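Local atomic coordinates of putative alpha-ketoglutarate-dependent taurine dioxygenase (Burkholderia xenovorans, PDB entry 5HSX), a protein that probably acts as an iron(II)- and 2-oxoglutarate-dependent dioxygenase of the TfdA/TauD family, and here holds a sodium ion at its metal site. Residues 120-125 against 270-275; 151-156 against 251-256; 220-225 against 242-247. All blocks are in the same frame, centred on the assembly; numbering follows the deposited sequence.

How the contacts relate
The three contacts nest one inside another. Passing along the chain from the N terminus, residues 120-125 open the outermost loop, 151-156 the next and 220-225 the innermost; 242-247 then closes contact 3, 251-256 closes contact 2 and 270-275 closes contact 1. Contacts 1 and 2 belong to one antiparallel sheet, in which strand 271-274 lies between 122-123 and 150-154, and 253-256 pairs with the far side of 150-154. Contact 3 sets helix 233-247 against the loop before strand 225-228. Ser221 and Ser223 join that loop to segment 120-125, while the helix reaches contact 2 through Val247 O and Thr153 OG1.

Contact 1: 120-125 against 270-275; sequences TGWHTD and ATAHLA. With NA (sodium ion), chain M; EDO (1,2-ethanediol), chain T.
His123 and His273 sit opposite each other on neighbouring antiparallel strands; their side chains share one face of the sheet, and both hold CG between the backbone N and the carbonyl carbon (chi1 64° and 60°). Their NE2 atoms lie 3.2 Å apart without a hydrogen bond, since both bind one sodium ion: His123 NE2 at 2.0 Å and His273 NE2 at 2.2 Å. The ring planes are inclined by 57°. Asp125 adds OD1 to the metal and brings its carboxylate to the edge of the His273 ring beside CE1. A second-shell bond steadies the first imidazole: His123 ND1 donates to Gly121 O at 2.8 Å, close to its own ring plane, and a water that donates to the same oxygen accepts from Ala275 N. The backbones are clasped by His123 N to His273 O and by His273 N to His123 O, and farther along Thr124 OG1 donates to Thr271 O at 2.8 Å. On the opposite face of the sheet, Leu274 CB rests over the six-membered ring of Trp122, 3.7 Å from its centroid. Asn323 O and two waters complete the metal shell. Two histidines and an aspartate, in a His-X-Asp...His pattern, match the facial triad of iron(II)/2-oxoglutarate dioxygenases with a cupin-type double-stranded beta-helix, consistent with sodium occupying the iron position.

Contact 2: 151-156 against 251-256; sequences QWTNLV and EFTVRF. With EDO (1,2-ethanediol), chain O.
Gln151 and Arg255 meet through their aliphatic stems, CG to CG at 4.0 Å, while the flat groups beyond remain nearly parallel, the amide and guanidinium planes being 18° apart. A molecule of 1,2-ethanediol, probably from the crystallisation liquor, bridges the two ends: Gln151 NE2 donates almost straight to its O2 at 2.9 Å, and its C2 lies over the centre of the guanidinium face. The charge of Arg255 is met by a salt bridge from NE to Asp149. On the other face of the sheet Trp152 and Phe256 run side by side and point the same way, the Phe256 CB touching the indole edge at Trp152 CZ3 from 3.8 Å. Between these faces the backbones pair antiparallel, with Trp152 N bonded to Val254 O and Val254 N to Trp152 O, both at 3.0 Å. Strand 253-256 pairs here with 150-154 and is an outermost strand of the four-stranded sheet within this chain, part of the family's double-stranded beta-helix, and Arg255 NH1 makes a weak hydrogen bond to Thr253 O of the second subunit. Nearer the start of strand 253-256, Thr153 OG1, anti to the backbone N (chi1 -175°), approaches Phe252 CB to 3.3 Å; the hydroxyl is bonded to Val247 O. Asn154 N donates to Phe252 O at 2.9 Å, and Asn154 serves as N-cap of the helix that follows, its OD1 accepting from Ala157 N and, weakly, from Val156 N.

Contact 3: 220-225 against 242-247; sequences VSPSFL and LLWEHV
Trp244, Val220 and Pro222 bury the greatest area in this contact, and the indole of Trp244 is the body about which the other two are arranged. Its CG is anti to the carbonyl carbon (chi1 -72°). The indole beyond it comes nearer the loop 220-225 than the start of the side chain does. At the indole edge NE1 donates to Val220 O at 2.8 Å. The bond is bent, with 140° at the hydrogen, and the oxygen stands somewhat out of the ring plane. Pro222 lies over one face: its CB is 3.8 Å from the centroid of the five-membered ring and only 8° off the normal, a CH-pi contact, while its CG approaches Trp244 CD1 to 3.6 Å. The two side chains slide past each other in opposite directions, with the pyrrolidine carbons against the indole face.

Val220 works with both branches as well as with its carbonyl. CG2 meets Val247 CG1 tip to tip at 3.7 Å and also borders the indole at Trp244 CD1, whereas CG1 touches Leu243 CD1, the two side chains crossing at about a right angle. One residue of the loop thus touches three side chains of the helix. At the six-membered end of the indole, Leu225 O lies in the ring plane, 3.2 Å from Trp244 CZ2. The loop itself is pinned by Ser221 O, which accepts from Phe224 N and Leu225 N, and Trp119 meets both Pro222 and the Trp244 ring.

A single hydrogen bond set among apolar contacts implies a division of labour: the N-H to Val220 O satisfies the indole's polar atom and fixes the direction of its edge, while apolar carbons of Pro222, Val220 and the helix side chains Leu243 and Val247 pack between helix and loop.

Contact 1: 120-125 against 270-275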
loop_
_atom_site.group_PDB
_atom_site.type_symbol
_atom_site.label_atom_id
_atom_site.label_comp_id
_atom_site.label_asym_id
_atom_site.label_seq_id
_atom_site.Cartn_x
_atom_site.Cartn_y
_atom_site.Cartn_z
ATOM N N THR B 120 8.030 8.552 -3.769
ATOM C CA THR B 120 7.898 9.817 -3.054
ATOM C C THR B 120 7.468 9.564 -1.617
ATOM O O THR B 120 6.528 8.804 -1.364
ATOM C CB THR B 120 6.890 10.728 -3.756
ATOM O OG1 THR B 120 7.440 11.144 -5.008
ATOM C CG2 THR B 120 6.569 11.953 -2.896
ATOM N N GLY B 121 8.205 10.157 -0.668
ATOM C CA GLY B 121 7.896 10.039 0.740
ATOM C C GLY B 121 8.511 8.846 1.440
ATOM O O GLY B 121 8.583 8.841 2.677
ATOM N N TRP B 122 8.972 7.848 0.693
ATOM C CA TRP B 122 9.590 6.668 1.285
ATOM C C TRP B 122 10.999 6.979 1.762
ATOM O O TRP B 122 11.795 7.559 1.016
ATOM C CB TRP B 122 9.639 5.543 0.258
ATOM C CG TRP B 122 8.319 4.885 0.007
ATOM C CD1 TRP B 122 7.399 5.182 -0.974
ATOM C CD2 TRP B 122 7.783 3.788 0.751
ATOM N NE1 TRP B 122 6.321 4.315 -0.877
ATOM C CE2 TRP B 122 6.542 3.452 0.174
ATOM C CE3 TRP B 122 8.239 3.060 1.864
ATOM C CZ2 TRP B 122 5.748 2.412 0.670
ATOM C CZ3 TRP B 122 7.447 2.036 2.360
ATOM C CH2 TRP B 122 6.212 1.720 1.761
ATOM N N HIS B 123 11.329 6.542 2.980
ATOM C CA HIS B 123 12.632 6.880 3.541
ATOM C C HIS B 123 12.949 6.006 4.742
ATOM O O HIS B 123 12.064 5.421 5.376
ATOM C CB HIS B 123 12.682 8.338 3.977
ATOM C CG HIS B 123 11.724 8.639 5.077
ATOM N ND1 HIS B 123 10.363 8.711 4.871
ATOM C CD2 HIS B 123 11.918 8.830 6.400
ATOM C CE1 HIS B 123 9.759 8.959 6.017
ATOM N NE2 HIS B 123 10.683 9.053 6.956
ATOM N N THR B 124 14.241 5.957 5.057
ATOM C CA THR B 124 14.755 5.400 6.295
ATOM C C THR B 124 15.241 6.567 7.151
ATOM O O THR B 124 15.907 7.475 6.646
ATOM C CB THR B 124 15.886 4.405 6.014
ATOM O OG1 THR B 124 15.406 3.360 5.139
ATOM C CG2 THR B 124 16.375 3.777 7.306
ATOM N N ASP B 125 14.875 6.563 8.429
ATOM C CA ASP B 125 15.069 7.751 9.262
ATOM C C ASP B 125 16.532 8.161 9.386
ATOM O O ASP B 125 17.396 7.347 9.724
ATOM C CB ASP B 125 14.485 7.506 10.648
ATOM C CG ASP B 125 12.978 7.522 10.640
ATOM O OD1 ASP B 125 12.413 8.312 9.849
ATOM O OD2 ASP B 125 12.369 6.743 11.399
ATOM N N ALA B 270 16.554 -2.335 8.325
ATOM C CA ALA B 270 15.977 -3.251 7.353
ATOM C C ALA B 270 14.700 -2.723 6.712
ATOM O O ALA B 270 14.035 -3.480 5.997
ATOM C CB ALA B 270 15.684 -4.609 8.002
ATOM N N THR B 271 14.331 -1.463 6.946
ATOM C CA THR B 271 13.063 -0.952 6.437
ATOM C C THR B 271 13.230 0.464 5.924
ATOM O O THR B 271 14.141 1.199 6.322
ATOM C CB THR B 271 11.943 -0.930 7.502
ATOM O OG1 THR B 271 12.326 -0.073 8.596
ATOM C CG2 THR B 271 11.638 -2.340 8.019
ATOM N N ALA B 272 12.314 0.841 5.043
ATOM C CA ALA B 272 11.938 2.233 4.857
ATOM C C ALA B 272 10.446 2.338 5.122
ATOM O O ALA B 272 9.733 1.329 5.151
ATOM C CB ALA B 272 12.269 2.751 3.447
ATOM N N HIS B 273 9.967 3.564 5.341
ATOM C CA HIS B 273 8.557 3.731 5.644
ATOM C C HIS B 273 8.032 4.985 4.969
ATOM O O HIS B 273 8.784 5.815 4.454
ATOM C CB HIS B 273 8.288 3.769 7.158
ATOM C CG HIS B 273 8.988 4.878 7.877
ATOM N ND1 HIS B 273 10.295 4.777 8.311
ATOM C CD2 HIS B 273 8.560 6.104 8.256
ATOM C CE1 HIS B 273 10.643 5.900 8.913
ATOM N NE2 HIS B 273 9.610 6.722 8.893
ATOM N N LEU B 274 6.715 5.090 4.976
ATOM C CA LEU B 274 5.989 6.113 4.242
ATOM C C LEU B 274 4.958 6.726 5.176
ATOM O O LEU B 274 4.035 6.034 5.623
ATOM C CB LEU B 274 5.303 5.501 3.017
ATOM C CG LEU B 274 4.400 6.452 2.233
ATOM C CD1 LEU B 274 5.223 7.560 1.576
ATOM C CD2 LEU B 274 3.601 5.666 1.201
ATOM N N ALA B 275 5.108 8.019 5.454
ATOM C CA ALA B 275 4.152 8.738 6.277
ATOM C C ALA B 275 2.901 9.074 5.465
ATOM O O ALA B 275 2.963 9.230 4.242
ATOM C CB ALA B 275 4.776 10.024 6.819
HETATM NA NA NA M . 10.411 8.813 8.943
HETATM C C1 EDO T . 10.286 12.355 -4.685
HETATM O O1 EDO T . 9.130 13.123 -4.340
HETATM C C2 EDO T . 10.349 12.124 -6.185
HETATM O O2 EDO T . 10.305 13.380 -6.884
HETATM O O HOH W 1 6.884 9.992 4.410
HETATM O O HOH W 2 8.090 9.461 8.851
HETATM O O HOH W 3 10.174 8.697 11.173
#

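Contact 2: 151-156 against 251-256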
loop_
_atom_site.group_PDB
_atom_site.type_symbol
_atom_site.label_atom_id
_atom_site.label_comp_id
_atom_site.label_asym_id
_atom_site.label_seq_id
_atom_site.Cartn_x
_atom_site.Cartn_y
_atom_site.Cartn_z
ATOM N N GLN B 151 2.956 3.011 6.092
ATOM C CA GLN B 151 3.436 1.817 5.412
ATOM C C GLN B 151 4.928 1.637 5.644
ATOM O O GLN B 151 5.675 2.604 5.817
ATOM C CB GLN B 151 3.170 1.856 3.904
ATOM C CG GLN B 151 1.707 2.144 3.537
ATOM C CD GLN B 151 1.399 1.810 2.095
ATOM O OE1 GLN B 151 1.784 0.755 1.601
ATOM N NE2 GLN B 151 0.682 2.710 1.410
ATOM N N TRP B 152 5.354 0.375 5.620
ATOM C CA TRP B 152 6.757 0.005 5.694
ATOM C C TRP B 152 7.096 -0.933 4.542
ATOM O O TRP B 152 6.239 -1.674 4.051
ATOM C CB TRP B 152 7.106 -0.709 7.027
ATOM C CG TRP B 152 7.133 0.179 8.248
ATOM C CD1 TRP B 152 8.244 0.671 8.884
ATOM C CD2 TRP B 152 6.004 0.651 8.988
ATOM N NE1 TRP B 152 7.871 1.433 9.966
ATOM C CE2 TRP B 152 6.501 1.435 10.054
ATOM C CE3 TRP B 152 4.623 0.488 8.856
ATOM C CZ2 TRP B 152 5.660 2.054 10.982
ATOM C CZ3 TRP B 152 3.785 1.115 9.779
ATOM C CH2 TRP B 152 4.309 1.880 10.825
ATOM N N THR B 153 8.363 -0.936 4.140
ATOM C CA THR B 153 8.814 -1.892 3.146
ATOM C C THR B 153 10.061 -2.604 3.652
ATOM O O THR B 153 10.845 -2.044 4.418
ATOM C CB THR B 153 9.072 -1.229 1.800
ATOM O OG1 THR B 153 9.404 -2.241 0.844
ATOM C CG2 THR B 153 10.203 -0.172 1.900
ATOM N N ASN B 154 10.224 -3.850 3.208
ATOM C CA ASN B 154 11.263 -4.748 3.707
ATOM C C ASN B 154 12.468 -4.646 2.774
ATOM O O ASN B 154 12.462 -5.205 1.678
ATOM C CB ASN B 154 10.705 -6.167 3.777
ATOM C CG ASN B 154 11.705 -7.179 4.274
ATOM O OD1 ASN B 154 12.913 -6.946 4.263
ATOM N ND2 ASN B 154 11.204 -8.329 4.702
ATOM N N LEU B 155 13.519 -3.941 3.218
ATOM C CA LEU B 155 14.695 -3.733 2.371
ATOM C C LEU B 155 15.539 -4.993 2.218
ATOM O O LEU B 155 16.346 -5.076 1.284
ATOM C CB LEU B 155 15.558 -2.608 2.945
ATOM C CG LEU B 155 14.816 -1.261 3.052
ATOM C CD1 LEU B 155 15.762 -0.198 3.607
ATOM C CD2 LEU B 155 14.283 -0.850 1.714
ATOM N N VAL B 156 15.385 -5.959 3.115
ATOM C CA VAL B 156 16.134 -7.208 2.995
ATOM C C VAL B 156 15.506 -8.089 1.923
ATOM O O VAL B 156 16.192 -8.604 1.028
ATOM C CB VAL B 156 16.192 -7.929 4.351
ATOM C CG1 VAL B 156 16.759 -9.335 4.178
ATOM C CG2 VAL B 156 17.047 -7.128 5.355
ATOM N N GLU B 251 4.648 -6.358 -2.891
ATOM C CA GLU B 251 5.028 -7.602 -2.230
ATOM C C GLU B 251 5.995 -7.381 -1.073
ATOM O O GLU B 251 6.135 -8.271 -0.224
ATOM C CB GLU B 251 5.657 -8.555 -3.241
ATOM C CG GLU B 251 7.056 -8.143 -3.654
ATOM C CD GLU B 251 7.472 -8.708 -5.001
ATOM O OE1 GLU B 251 7.100 -8.108 -6.035
ATOM O OE2 GLU B 251 8.172 -9.747 -5.025
ATOM N N PHE B 252 6.676 -6.232 -1.018
ATOM C CA PHE B 252 7.623 -5.959 0.062
ATOM C C PHE B 252 7.011 -5.140 1.193
ATOM O O PHE B 252 7.712 -4.854 2.165
ATOM C CB PHE B 252 8.870 -5.213 -0.466
ATOM C CG PHE B 252 9.575 -5.912 -1.595
ATOM C CD1 PHE B 252 9.914 -7.258 -1.492
ATOM C CD2 PHE B 252 9.892 -5.225 -2.763
ATOM C CE1 PHE B 252 10.560 -7.911 -2.538
ATOM C CE2 PHE B 252 10.531 -5.867 -3.817
ATOM C CZ PHE B 252 10.867 -7.217 -3.701
ATOM N N THR B 253 5.727 -4.774 1.113
ATOM C CA THR B 253 5.181 -3.746 1.993
ATOM C C THR B 253 4.118 -4.280 2.948
ATOM O O THR B 253 3.507 -5.328 2.728
ATOM C CB THR B 253 4.559 -2.575 1.201
ATOM O OG1 THR B 253 3.345 -3.004 0.563
ATOM C CG2 THR B 253 5.542 -2.050 0.171
ATOM N N VAL B 254 3.899 -3.515 4.016
ATOM C CA VAL B 254 2.755 -3.701 4.906
ATOM C C VAL B 254 2.175 -2.329 5.233
ATOM O O VAL B 254 2.911 -1.343 5.344
ATOM C CB VAL B 254 3.149 -4.473 6.192
ATOM C CG1 VAL B 254 4.125 -3.649 7.062
ATOM C CG2 VAL B 254 1.902 -4.871 6.983
ATOM N N ARG B 255 0.851 -2.267 5.365
ATOM C CA ARG B 255 0.127 -1.046 5.700
ATOM C C ARG B 255 -0.528 -1.207 7.066
ATOM O O ARG B 255 -1.042 -2.283 7.392
ATOM C CB ARG B 255 -0.922 -0.745 4.618
ATOM C CG ARG B 255 -1.735 0.533 4.825
ATOM C CD ARG B 255 -2.506 0.839 3.550
ATOM N NE ARG B 255 -3.404 1.971 3.722
ATOM C CZ ARG B 255 -3.988 2.609 2.711
ATOM N NH1 ARG B 255 -3.737 2.237 1.464
ATOM N NH2 ARG B 255 -4.813 3.633 2.952
ATOM N N PHE B 256 -0.514 -0.135 7.865
ATOM C CA PHE B 256 -0.991 -0.161 9.245
ATOM C C PHE B 256 -2.011 0.948 9.433
ATOM O O PHE B 256 -1.706 2.119 9.184
ATOM C CB PHE B 256 0.176 0.023 10.223
ATOM C CG PHE B 256 -0.195 -0.125 11.678
ATOM C CD1 PHE B 256 -0.545 -1.362 12.199
ATOM C CD2 PHE B 256 -0.132 0.960 12.532
ATOM C CE1 PHE B 256 -0.857 -1.501 13.544
ATOM C CE2 PHE B 256 -0.429 0.825 13.881
ATOM C CZ PHE B 256 -0.789 -0.407 14.388
HETATM C C1 EDO O . -2.268 6.392 2.398
HETATM O O1 EDO O . -1.745 7.586 2.996
HETATM C C2 EDO O . -1.447 5.181 2.837
HETATM O O2 EDO O . -0.095 5.332 2.383
#

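Contact 3: 220-225 against 242-247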
loop_
_atom_site.group_PDB
_atom_site.type_symbol
_atom_site.label_atom_id
_atom_site.label_comp_id
_atom_site.label_asym_id
_atom_site.label_seq_id
_atom_site.Cartn_x
_atom_site.Cartn_y
_atom_site.Cartn_z
ATOM N N VAL B 220 18.482 2.104 0.414
ATOM C CA VAL B 220 18.338 3.111 -0.633
ATOM C C VAL B 220 17.424 4.267 -0.228
ATOM O O VAL B 220 17.055 5.069 -1.092
ATOM C CB VAL B 220 17.863 2.491 -1.960
ATOM C CG1 VAL B 220 18.948 1.588 -2.555
ATOM C CG2 VAL B 220 16.549 1.711 -1.780
ATOM N N SER B 221 17.068 4.386 1.063
ATOM C CA SER B 221 16.406 5.539 1.696
ATOM C C SER B 221 15.984 6.640 0.713
ATOM O O SER B 221 16.691 7.653 0.584
ATOM C CB SER B 221 17.350 6.123 2.757
ATOM O OG SER B 221 16.666 7.032 3.599
ATOM N N PRO B 222 14.844 6.498 0.016
ATOM C CA PRO B 222 14.620 7.331 -1.182
ATOM C C PRO B 222 14.545 8.833 -0.922
ATOM O O PRO B 222 14.942 9.608 -1.803
ATOM C CB PRO B 222 13.292 6.780 -1.749
ATOM C CG PRO B 222 13.344 5.309 -1.345
ATOM C CD PRO B 222 13.912 5.353 0.065
ATOM N N SER B 223 14.068 9.280 0.240
ATOM C CA SER B 223 14.006 10.726 0.460
ATOM C C SER B 223 15.380 11.367 0.616
ATOM O O SER B 223 15.518 12.571 0.368
ATOM C CB SER B 223 13.180 11.057 1.702
ATOM O OG SER B 223 11.833 10.711 1.514
ATOM N N PHE B 224 16.391 10.610 1.038
ATOM C CA PHE B 224 17.678 11.192 1.405
ATOM C C PHE B 224 18.825 10.789 0.498
ATOM O O PHE B 224 19.780 11.565 0.361
ATOM C CB PHE B 224 18.020 10.822 2.850
ATOM C CG PHE B 224 16.935 11.199 3.808
ATOM C CD1 PHE B 224 16.290 12.430 3.673
ATOM C CD2 PHE B 224 16.504 10.315 4.786
ATOM C CE1 PHE B 224 15.259 12.792 4.521
ATOM C CE2 PHE B 224 15.473 10.667 5.648
ATOM C CZ PHE B 224 14.847 11.909 5.512
ATOM N N LEU B 225 18.752 9.619 -0.134
ATOM C CA LEU B 225 19.831 9.182 -1.017
ATOM C C LEU B 225 19.775 9.979 -2.318
ATOM O O LEU B 225 18.754 9.979 -3.018
ATOM C CB LEU B 225 19.724 7.679 -1.273
ATOM C CG LEU B 225 20.644 7.047 -2.322
ATOM C CD1 LEU B 225 22.157 7.328 -2.034
ATOM C CD2 LEU B 225 20.375 5.536 -2.409
ATOM N N LEU B 242 15.591 2.765 -10.726
ATOM C CA LEU B 242 15.371 1.320 -10.796
ATOM C C LEU B 242 15.204 0.723 -9.402
ATOM O O LEU B 242 14.257 -0.033 -9.148
ATOM C CB LEU B 242 16.545 0.655 -11.521
ATOM C CG LEU B 242 16.583 -0.876 -11.513
ATOM C CD1 LEU B 242 15.479 -1.431 -12.441
ATOM C CD2 LEU B 242 17.977 -1.367 -11.915
ATOM N N LEU B 243 16.125 1.054 -8.487
ATOM C CA LEU B 243 16.086 0.481 -7.140
ATOM C C LEU B 243 14.922 1.038 -6.326
ATOM O O LEU B 243 14.311 0.306 -5.538
ATOM C CB LEU B 243 17.428 0.732 -6.426
ATOM C CG LEU B 243 18.661 0.163 -7.128
ATOM C CD1 LEU B 243 19.944 0.612 -6.414
ATOM C CD2 LEU B 243 18.616 -1.374 -7.161
ATOM N N TRP B 244 14.580 2.311 -6.526
ATOM C CA TRP B 244 13.480 2.909 -5.777
ATOM C C TRP B 244 12.134 2.357 -6.231
ATOM O O TRP B 244 11.224 2.166 -5.415
ATOM C CB TRP B 244 13.505 4.427 -5.943
ATOM C CG TRP B 244 14.632 5.093 -5.206
ATOM C CD1 TRP B 244 15.376 4.572 -4.171
ATOM C CD2 TRP B 244 15.160 6.394 -5.460
ATOM N NE1 TRP B 244 16.318 5.483 -3.768
ATOM C CE2 TRP B 244 16.205 6.612 -4.537
ATOM C CE3 TRP B 244 14.842 7.406 -6.376
ATOM C CZ2 TRP B 244 16.930 7.807 -4.495
ATOM C CZ3 TRP B 244 15.566 8.603 -6.330
ATOM C CH2 TRP B 244 16.602 8.785 -5.399
ATOM N N GLU B 245 11.966 2.143 -7.532
ATOM C CA GLU B 245 10.764 1.470 -8.011
ATOM C C GLU B 245 10.679 0.057 -7.437
ATOM O O GLU B 245 9.611 -0.398 -7.001
ATOM C CB GLU B 245 10.796 1.468 -9.538
ATOM C CG GLU B 245 9.937 0.470 -10.250
ATOM C CD GLU B 245 10.088 0.611 -11.759
ATOM O OE1 GLU B 245 9.195 1.233 -12.343
ATOM O OE2 GLU B 245 11.119 0.161 -12.347
ATOM N N HIS B 246 11.814 -0.632 -7.397
ATOM C CA HIS B 246 11.849 -2.003 -6.903
ATOM C C HIS B 246 11.417 -2.077 -5.436
ATOM O O HIS B 246 10.585 -2.916 -5.067
ATOM C CB HIS B 246 13.266 -2.550 -7.109
ATOM C CG HIS B 246 13.470 -3.955 -6.622
ATOM N ND1 HIS B 246 13.001 -5.057 -7.302
ATOM C CD2 HIS B 246 14.117 -4.430 -5.529
ATOM C CE1 HIS B 246 13.350 -6.156 -6.650
ATOM N NE2 HIS B 246 14.025 -5.803 -5.570
ATOM N N VAL B 247 11.968 -1.210 -4.578
ATOM C CA VAL B 247 11.722 -1.351 -3.141
ATOM C C VAL B 247 10.309 -0.974 -2.751
ATOM O O VAL B 247 9.893 -1.276 -1.629
ATOM C CB VAL B 247 12.666 -0.517 -2.241
ATOM C CG1 VAL B 247 14.107 -0.934 -2.433
ATOM C CG2 VAL B 247 12.454 0.998 -2.435
#